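Local coordinates for radical SAM domain protein (Methanothrix thermoacetophila, PDB 6Y1X) that probably acts as the radical SAM carbide synthase NifB, an iron-sulfur enzyme that matures the nitrogenase cofactor, at residues 164-169 against 175-180. Numbering follows the deposited sequence.
Sequences TLNAVD and QIYDYV
Two bound waters and the side-chain amide of Asn166 gather at the phenol oxygen of Tyr177. One water donates to Thr164 O and lies 3.0 Å from Tyr177 OH; the second accepts from the backbone N of Asn166 and sits a doubtfully short 2.5 Å from Tyr177 OH, so a link through it to the main chain is uncertain. The direct bond, Asn166 ND2 to Tyr177 OH at 3.2 Å, is weak and bent (130° at the hydrogen). The amide and ring planes lie 17° apart. Firmer restraint of the amide comes from outside, where OD1 accepts from Val219 N and ND2 also bonds to Tyr65 OH. Ile176 adds the apolar part of the contact. Its CG1, anti to its own carbonyl carbon (chi1 -59°), carries CD1 to 3.8 Å from Asn166 CB and on toward Ala167 CB, while CG2 rests 3.7 Å above one face of the Tyr177 ring, near its rim. This buried contact joins the loop that follows strand 160-164 of the parallel sheet to the small antiparallel sheet: Tyr177 lies on its middle strand, 177-182, touching Leu196 of helix 189-209 and Ile61 and Cys63 of strand 61-63; Cys63 binds a [4Fe-4S] cluster.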
loop_
_atom_site.group_PDB
_atom_site.type_symbol
_atom_site.label_atom_id
_atom_site.label_comp_id
_atom_site.label_asym_id
_atom_site.label_seq_id
_atom_site.Cartn_x
_atom_site.Cartn_y
_atom_site.Cartn_z
ATOM N N THR A 164 1.898 3.586 -0.038
ATOM C CA THR A 164 1.988 4.196 -1.358
ATOM C C THR A 164 2.478 5.627 -1.190
ATOM O O THR A 164 1.781 6.473 -0.622
ATOM C CB THR A 164 0.655 4.132 -2.096
ATOM O OG1 THR A 164 0.347 2.762 -2.378
ATOM C CG2 THR A 164 0.752 4.884 -3.430
ATOM N N LEU A 165 3.682 5.892 -1.686
ATOM C CA LEU A 165 4.353 7.175 -1.524
ATOM C C LEU A 165 4.675 7.688 -2.919
ATOM O O LEU A 165 5.563 7.155 -3.593
ATOM C CB LEU A 165 5.614 7.039 -0.674
ATOM C CG LEU A 165 6.403 8.309 -0.366
ATOM C CD1 LEU A 165 5.548 9.291 0.410
ATOM C CD2 LEU A 165 7.646 7.959 0.421
ATOM N N ASN A 166 3.930 8.698 -3.362
ATOM C CA ASN A 166 4.037 9.180 -4.729
ATOM C C ASN A 166 4.857 10.453 -4.835
ATOM O O ASN A 166 5.115 10.914 -5.951
ATOM C CB ASN A 166 2.642 9.420 -5.311
ATOM C CG ASN A 166 1.889 8.134 -5.552
ATOM O OD1 ASN A 166 2.488 7.108 -5.878
ATOM N ND2 ASN A 166 0.574 8.172 -5.375
ATOM N N ALA A 167 5.243 11.039 -3.703
ATOM C CA ALA A 167 6.025 12.264 -3.680
ATOM C C ALA A 167 6.654 12.423 -2.302
ATOM O O ALA A 167 6.038 12.079 -1.293
ATOM C CB ALA A 167 5.159 13.486 -4.012
ATOM N N VAL A 168 7.880 12.940 -2.273
ATOM C CA VAL A 168 8.508 13.420 -1.048
ATOM C C VAL A 168 8.699 14.927 -1.093
ATOM O O VAL A 168 9.346 15.503 -0.211
ATOM C CB VAL A 168 9.835 12.700 -0.751
ATOM C CG1 VAL A 168 9.586 11.221 -0.461
ATOM C CG2 VAL A 168 10.821 12.877 -1.900
ATOM N N ASP A 169 8.161 15.576 -2.120
ATOM C CA ASP A 169 8.080 17.024 -2.223
ATOM C C ASP A 169 6.601 17.380 -2.261
ATOM O O ASP A 169 5.893 16.950 -3.188
ATOM C CB ASP A 169 8.792 17.504 -3.491
ATOM C CG ASP A 169 8.758 19.016 -3.668
ATOM O OD1 ASP A 169 7.740 19.663 -3.340
ATOM O OD2 ASP A 169 9.768 19.559 -4.162
ATOM N N GLN A 175 -0.047 18.005 -6.792
ATOM C CA GLN A 175 -0.492 17.671 -8.139
ATOM C C GLN A 175 -1.128 16.292 -8.225
ATOM O O GLN A 175 -1.619 15.917 -9.294
ATOM C CB GLN A 175 0.687 17.759 -9.108
ATOM C CG GLN A 175 1.318 19.147 -9.175
ATOM C CD GLN A 175 2.511 19.199 -10.108
ATOM O OE1 GLN A 175 2.384 18.963 -11.306
ATOM N NE2 GLN A 175 3.680 19.503 -9.559
ATOM N N ILE A 176 -1.132 15.527 -7.137
ATOM C CA ILE A 176 -1.564 14.138 -7.183
ATOM C C ILE A 176 -2.822 13.875 -6.362
ATOM O O ILE A 176 -3.530 12.891 -6.637
ATOM C CB ILE A 176 -0.409 13.212 -6.723
ATOM C CG1 ILE A 176 0.811 13.408 -7.627
ATOM C CG2 ILE A 176 -0.790 11.737 -6.740
ATOM C CD1 ILE A 176 2.062 12.711 -7.125
ATOM N N TYR A 177 -3.172 14.735 -5.409
ATOM C CA TYR A 177 -4.291 14.510 -4.505
ATOM C C TYR A 177 -5.286 15.660 -4.563
ATOM O O TYR A 177 -4.895 16.831 -4.513
ATOM C CB TYR A 177 -3.765 14.324 -3.085
ATOM C CG TYR A 177 -2.780 13.193 -3.018
ATOM C CD1 TYR A 177 -3.202 11.871 -2.996
ATOM C CD2 TYR A 177 -1.417 13.447 -3.050
ATOM C CE1 TYR A 177 -2.284 10.834 -2.955
ATOM C CE2 TYR A 177 -0.496 12.423 -3.020
ATOM C CZ TYR A 177 -0.934 11.118 -2.971
ATOM O OH TYR A 177 -0.008 10.102 -2.947
ATOM N N ASP A 178 -6.575 15.321 -4.644
ATOM C CA ASP A 178 -7.622 16.333 -4.542
ATOM C C ASP A 178 -7.749 16.843 -3.115
ATOM O O ASP A 178 -7.875 18.051 -2.887
ATOM C CB ASP A 178 -8.970 15.759 -4.985
ATOM C CG ASP A 178 -9.172 15.791 -6.477
ATOM O OD1 ASP A 178 -8.310 16.326 -7.203
ATOM O OD2 ASP A 178 -10.215 15.277 -6.923
ATOM N N TYR A 179 -7.726 15.937 -2.141
ATOM C CA TYR A 179 -7.934 16.314 -0.752
ATOM C C TYR A 179 -7.465 15.175 0.135
ATOM O O TYR A 179 -7.273 14.046 -0.317
ATOM C CB TYR A 179 -9.408 16.654 -0.470
ATOM C CG TYR A 179 -10.387 15.512 -0.652
ATOM C CD1 TYR A 179 -10.508 14.505 0.301
ATOM C CD2 TYR A 179 -11.196 15.442 -1.778
ATOM C CE1 TYR A 179 -11.400 13.466 0.134
ATOM C CE2 TYR A 179 -12.095 14.408 -1.948
ATOM C CZ TYR A 179 -12.191 13.422 -0.990
ATOM O OH TYR A 179 -13.083 12.382 -1.159
ATOM N N VAL A 180 -7.306 15.493 1.417
ATOM C CA VAL A 180 -7.119 14.500 2.464
ATOM C C VAL A 180 -8.082 14.844 3.588
ATOM O O VAL A 180 -8.408 16.015 3.817
ATOM C CB VAL A 180 -5.664 14.436 2.992
ATOM C CG1 VAL A 180 -4.665 14.292 1.844
ATOM C CG2 VAL A 180 -5.334 15.654 3.825
HETATM O O HOH W 1 -0.776 7.772 -1.160
HETATM O O HOH W 2 2.097 10.323 -1.663
#